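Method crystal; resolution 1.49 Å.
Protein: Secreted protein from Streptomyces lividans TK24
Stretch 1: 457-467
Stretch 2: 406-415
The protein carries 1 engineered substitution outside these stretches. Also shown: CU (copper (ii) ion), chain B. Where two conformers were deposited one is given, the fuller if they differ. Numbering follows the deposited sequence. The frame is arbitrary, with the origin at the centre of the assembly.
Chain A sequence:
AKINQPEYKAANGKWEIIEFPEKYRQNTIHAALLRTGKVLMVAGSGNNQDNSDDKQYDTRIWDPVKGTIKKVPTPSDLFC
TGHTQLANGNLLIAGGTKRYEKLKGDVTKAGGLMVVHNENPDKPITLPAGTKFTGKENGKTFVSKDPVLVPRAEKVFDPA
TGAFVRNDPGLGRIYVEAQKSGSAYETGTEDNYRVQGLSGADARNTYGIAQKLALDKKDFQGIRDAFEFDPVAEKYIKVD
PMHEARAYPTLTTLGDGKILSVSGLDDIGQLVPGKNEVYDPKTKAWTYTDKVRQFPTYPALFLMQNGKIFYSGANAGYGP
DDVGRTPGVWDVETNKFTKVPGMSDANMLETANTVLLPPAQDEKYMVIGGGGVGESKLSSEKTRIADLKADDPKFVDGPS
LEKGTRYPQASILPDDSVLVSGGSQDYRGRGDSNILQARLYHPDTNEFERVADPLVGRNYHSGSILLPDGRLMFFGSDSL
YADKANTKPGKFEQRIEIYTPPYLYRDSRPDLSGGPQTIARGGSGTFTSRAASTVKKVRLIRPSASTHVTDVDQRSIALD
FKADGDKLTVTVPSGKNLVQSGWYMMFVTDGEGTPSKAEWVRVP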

# COMPACT_ATOMS: atom_id res chain seq x y z
N GLY A 457 0.97 3.72 -18.88
CA GLY A 457 1.39 2.55 -18.14
C GLY A 457 1.67 2.88 -16.69
O GLY A 457 2.24 3.91 -16.37
N ARG A 458 1.24 1.98 -15.80
CA ARG A 458 1.38 2.18 -14.33
C ARG A 458 1.90 0.90 -13.68
O ARG A 458 1.20 -0.10 -13.68
CB ARG A 458 0.04 2.64 -13.73
CG ARG A 458 -0.17 4.17 -13.82
CD ARG A 458 -1.47 4.64 -13.23
NE ARG A 458 -2.55 4.25 -14.10
CZ ARG A 458 -2.95 4.95 -15.15
NH1 ARG A 458 -3.97 4.49 -15.84
NH2 ARG A 458 -2.33 6.08 -15.52
N ASN A 459 3.12 0.94 -13.14
CA ASN A 459 3.72 -0.21 -12.47
C ASN A 459 3.98 0.18 -11.02
O ASN A 459 3.02 0.59 -10.35
CB ASN A 459 4.86 -0.89 -13.27
CG ASN A 459 6.09 -0.02 -13.50
OD1 ASN A 459 6.94 0.17 -12.62
ND2 ASN A 459 6.23 0.51 -14.73
N TYR A 460 5.20 0.03 -10.54
CA TYR A 460 5.60 0.43 -9.17
C TYR A 460 5.28 1.87 -8.90
O TYR A 460 5.35 2.71 -9.80
CB TYR A 460 7.12 0.22 -9.12
CG TYR A 460 7.81 0.41 -7.82
CD1 TYR A 460 7.35 -0.25 -6.71
CD2 TYR A 460 8.96 1.17 -7.75
CE1 TYR A 460 8.03 -0.14 -5.51
CE2 TYR A 460 9.65 1.29 -6.53
CZ TYR A 460 9.15 0.63 -5.45
OH TYR A 460 9.82 0.74 -4.24
N HIS A 461 4.87 2.17 -7.66
CA HIS A 461 4.61 3.55 -7.26
C HIS A 461 3.48 4.20 -8.03
O HIS A 461 3.61 5.37 -8.42
CB HIS A 461 5.88 4.40 -7.34
CG HIS A 461 6.89 4.10 -6.28
ND1 HIS A 461 8.20 4.51 -6.37
CD2 HIS A 461 6.77 3.48 -5.08
CE1 HIS A 461 8.85 4.14 -5.29
NE2 HIS A 461 8.01 3.52 -4.49
N SER A 462 2.39 3.46 -8.19
CA SER A 462 1.16 3.94 -8.82
C SER A 462 0.01 3.83 -7.88
O SER A 462 0.15 3.37 -6.70
CB SER A 462 0.86 3.13 -10.09
OG SER A 462 1.95 3.12 -10.96
N GLY A 463 -1.17 4.28 -8.33
CA GLY A 463 -2.37 4.04 -7.57
C GLY A 463 -3.58 4.62 -8.24
O GLY A 463 -3.47 5.17 -9.33
N SER A 464 -4.73 4.48 -7.58
CA SER A 464 -5.99 4.95 -8.13
C SER A 464 -6.93 5.36 -7.02
O SER A 464 -6.90 4.79 -5.91
CB SER A 464 -6.64 3.92 -9.04
OG SER A 464 -7.02 2.75 -8.36
N ILE A 465 -7.74 6.37 -7.31
CA ILE A 465 -8.65 6.98 -6.35
C ILE A 465 -10.01 7.22 -7.01
O ILE A 465 -10.09 7.94 -8.02
CB ILE A 465 -8.10 8.38 -5.94
CG1 ILE A 465 -6.65 8.29 -5.42
CG2 ILE A 465 -9.03 9.10 -4.97
CD1 ILE A 465 -6.57 7.62 -4.09
N LEU A 466 -11.07 6.70 -6.40
CA LEU A 466 -12.44 7.06 -6.79
C LEU A 466 -12.75 8.48 -6.34
O LEU A 466 -12.49 8.85 -5.20
CB LEU A 466 -13.44 6.12 -6.14
CG LEU A 466 -14.93 6.40 -6.33
CD1 LEU A 466 -15.35 6.28 -7.80
CD2 LEU A 466 -15.80 5.51 -5.43
N LEU A 467 -13.32 9.27 -7.24
CA LEU A 467 -13.68 10.64 -6.96
C LEU A 467 -15.18 10.77 -6.69
O LEU A 467 -15.97 9.93 -7.13
CB LEU A 467 -13.28 11.53 -8.15
CG LEU A 467 -11.82 11.46 -8.58
CD1 LEU A 467 -11.56 12.23 -9.84
CD2 LEU A 467 -10.90 11.96 -7.51
CU CU B . 8.35 2.60 -2.72
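Stretch 2, residues 406-415: RYPQASILPD

Stretch 2 runs alongside stretch 1 in nearly the same direction. Its strand, 409-412, makes an angle of 12° with strand 462-466, and the axes come no closer than 6.2 Å. No backbone-to-backbone hydrogen bond joins them; side chains and water fill the gap. In register, Tyr-407 lies beside Asn-459 (CA to CA, 5.5 Å) and Gln-409 beside Gly-463 (CA to CA, 5.6 Å).

Gln-409 covers the most surface. Its CB points toward stretch 1, and its CG lies 3.9 Å from Gly-463 C, where no side chain intervenes. An amide suits this buried place because it can accept and donate at once: Gln-409 OE1 accepts from Arg-458 NE at 3.2 Å, near the guanidinium plane, while Gln-409 NE2 makes a weak bond back to Tyr-407 O at 3.1 Å. Water 1 reinforces the first link, donating to Gln-409 OE1 (2.7 Å) and accepting from Arg-458 NH1 (2.8 Å).

Tyr-407, before the strand, has phi/psi of 65/25°, and its CB also points toward stretch 1. The flat ring offers one face to the backbone at Asn-459 C and Tyr-460 N, the latter 3.5 Å from Tyr-407 CD2. Tyr-460 CB sits over a ring face, 4.2 Å from the Tyr-407 ring centroid, in a CH-pi contact; the two aromatic rings meet obliquely, their planes at 53°.

In the extended strand of stretch 2, Ala-410 points away and Ser-411 toward stretch 1. Ser-411 OG and Ser-464 OG share a 2.7 Å hydrogen bond, a short reach suited to small hydroxyl side chains. Water 3 continues the polar bridge, lying 2.8 Å from Ser-411 OG and accepting from Leu-466 N at 2.9 Å. Beyond it the contact turns apolar: Leu-466 CD1 packs 4.1 Å from Pro-414 CD.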

# COMPACT_ATOMS: atom_id res chain seq x y z
N ARG A 406 2.00 -7.67 -11.85
CA ARG A 406 2.39 -6.94 -10.64
C ARG A 406 1.71 -5.58 -10.60
O ARG A 406 1.48 -4.95 -11.63
CB ARG A 406 3.89 -6.68 -10.59
CG ARG A 406 4.78 -7.87 -10.39
CD ARG A 406 6.19 -7.40 -10.42
NE ARG A 406 7.16 -8.42 -10.05
CZ ARG A 406 7.53 -8.72 -8.80
NH1 ARG A 406 6.93 -8.16 -7.74
NH2 ARG A 406 8.49 -9.59 -8.59
N TYR A 407 1.47 -5.06 -9.39
CA TYR A 407 1.04 -3.68 -9.21
C TYR A 407 -0.34 -3.31 -9.78
O TYR A 407 -0.55 -2.15 -10.10
CB TYR A 407 2.05 -2.64 -9.73
CG TYR A 407 3.49 -2.99 -9.59
CD1 TYR A 407 4.16 -2.89 -8.36
CD2 TYR A 407 4.22 -3.34 -10.69
CE1 TYR A 407 5.51 -3.20 -8.25
CE2 TYR A 407 5.56 -3.66 -10.56
CZ TYR A 407 6.20 -3.54 -9.35
OH TYR A 407 7.57 -3.84 -9.27
N PRO A 408 -1.29 -4.24 -9.95
CA PRO A 408 -2.56 -3.77 -10.52
C PRO A 408 -3.21 -2.77 -9.61
O PRO A 408 -3.19 -2.92 -8.35
CB PRO A 408 -3.42 -5.05 -10.57
CG PRO A 408 -2.86 -5.88 -9.45
CD PRO A 408 -1.37 -5.61 -9.43
N GLN A 409 -3.75 -1.71 -10.22
CA GLN A 409 -4.62 -0.77 -9.48
C GLN A 409 -5.99 -1.39 -9.33
O GLN A 409 -6.44 -2.13 -10.21
CB GLN A 409 -4.71 0.55 -10.22
CG GLN A 409 -3.41 1.35 -10.30
CD GLN A 409 -2.59 1.09 -11.56
OE1 GLN A 409 -3.00 1.47 -12.66
NE2 GLN A 409 -1.44 0.45 -11.43
N ALA A 410 -6.68 -1.13 -8.21
CA ALA A 410 -7.97 -1.71 -7.94
C ALA A 410 -8.80 -0.79 -7.09
O ALA A 410 -8.40 -0.48 -5.96
CB ALA A 410 -7.87 -3.09 -7.35
N SER A 411 -9.90 -0.29 -7.65
CA SER A 411 -10.75 0.68 -6.97
C SER A 411 -12.19 0.23 -7.01
O SER A 411 -12.69 -0.13 -8.08
CB SER A 411 -10.64 2.05 -7.66
OG SER A 411 -9.48 2.79 -7.21
N ILE A 412 -12.86 0.24 -5.87
CA ILE A 412 -14.29 -0.05 -5.79
C ILE A 412 -15.09 1.10 -6.41
O ILE A 412 -14.78 2.27 -6.18
CB ILE A 412 -14.71 -0.19 -4.33
CG1 ILE A 412 -13.97 -1.37 -3.66
CG2 ILE A 412 -16.21 -0.38 -4.22
CD1 ILE A 412 -14.15 -1.35 -2.16
N LEU A 413 -16.07 0.77 -7.24
CA LEU A 413 -16.98 1.76 -7.82
C LEU A 413 -18.35 1.69 -7.16
O LEU A 413 -18.72 0.66 -6.59
CB LEU A 413 -17.16 1.49 -9.33
CG LEU A 413 -16.09 2.11 -10.25
CD1 LEU A 413 -14.67 1.93 -9.85
CD2 LEU A 413 -16.32 1.66 -11.70
N PRO A 414 -19.14 2.77 -7.30
CA PRO A 414 -20.43 2.83 -6.61
C PRO A 414 -21.55 1.92 -7.09
O PRO A 414 -22.57 1.82 -6.39
CB PRO A 414 -20.82 4.31 -6.72
CG PRO A 414 -20.08 4.80 -7.86
CD PRO A 414 -18.78 4.05 -7.91
N ASP A 415 -21.35 1.25 -8.21
CA ASP A 415 -22.30 0.26 -8.69
C ASP A 415 -21.95 -1.17 -8.24
O ASP A 415 -22.56 -2.12 -8.73
CB ASP A 415 -22.43 0.34 -10.20
CG ASP A 415 -21.16 -0.02 -10.93
OD1 ASP A 415 -20.09 -0.15 -10.29
OD2 ASP A 415 -21.21 -0.19 -12.16
O HOH W 1 -4.09 1.74 -15.13
O HOH W 2 -5.50 1.13 -6.68
O HOH W 3 -10.51 4.18 -5.05
O HOH W 4 10.52 2.90 -2.69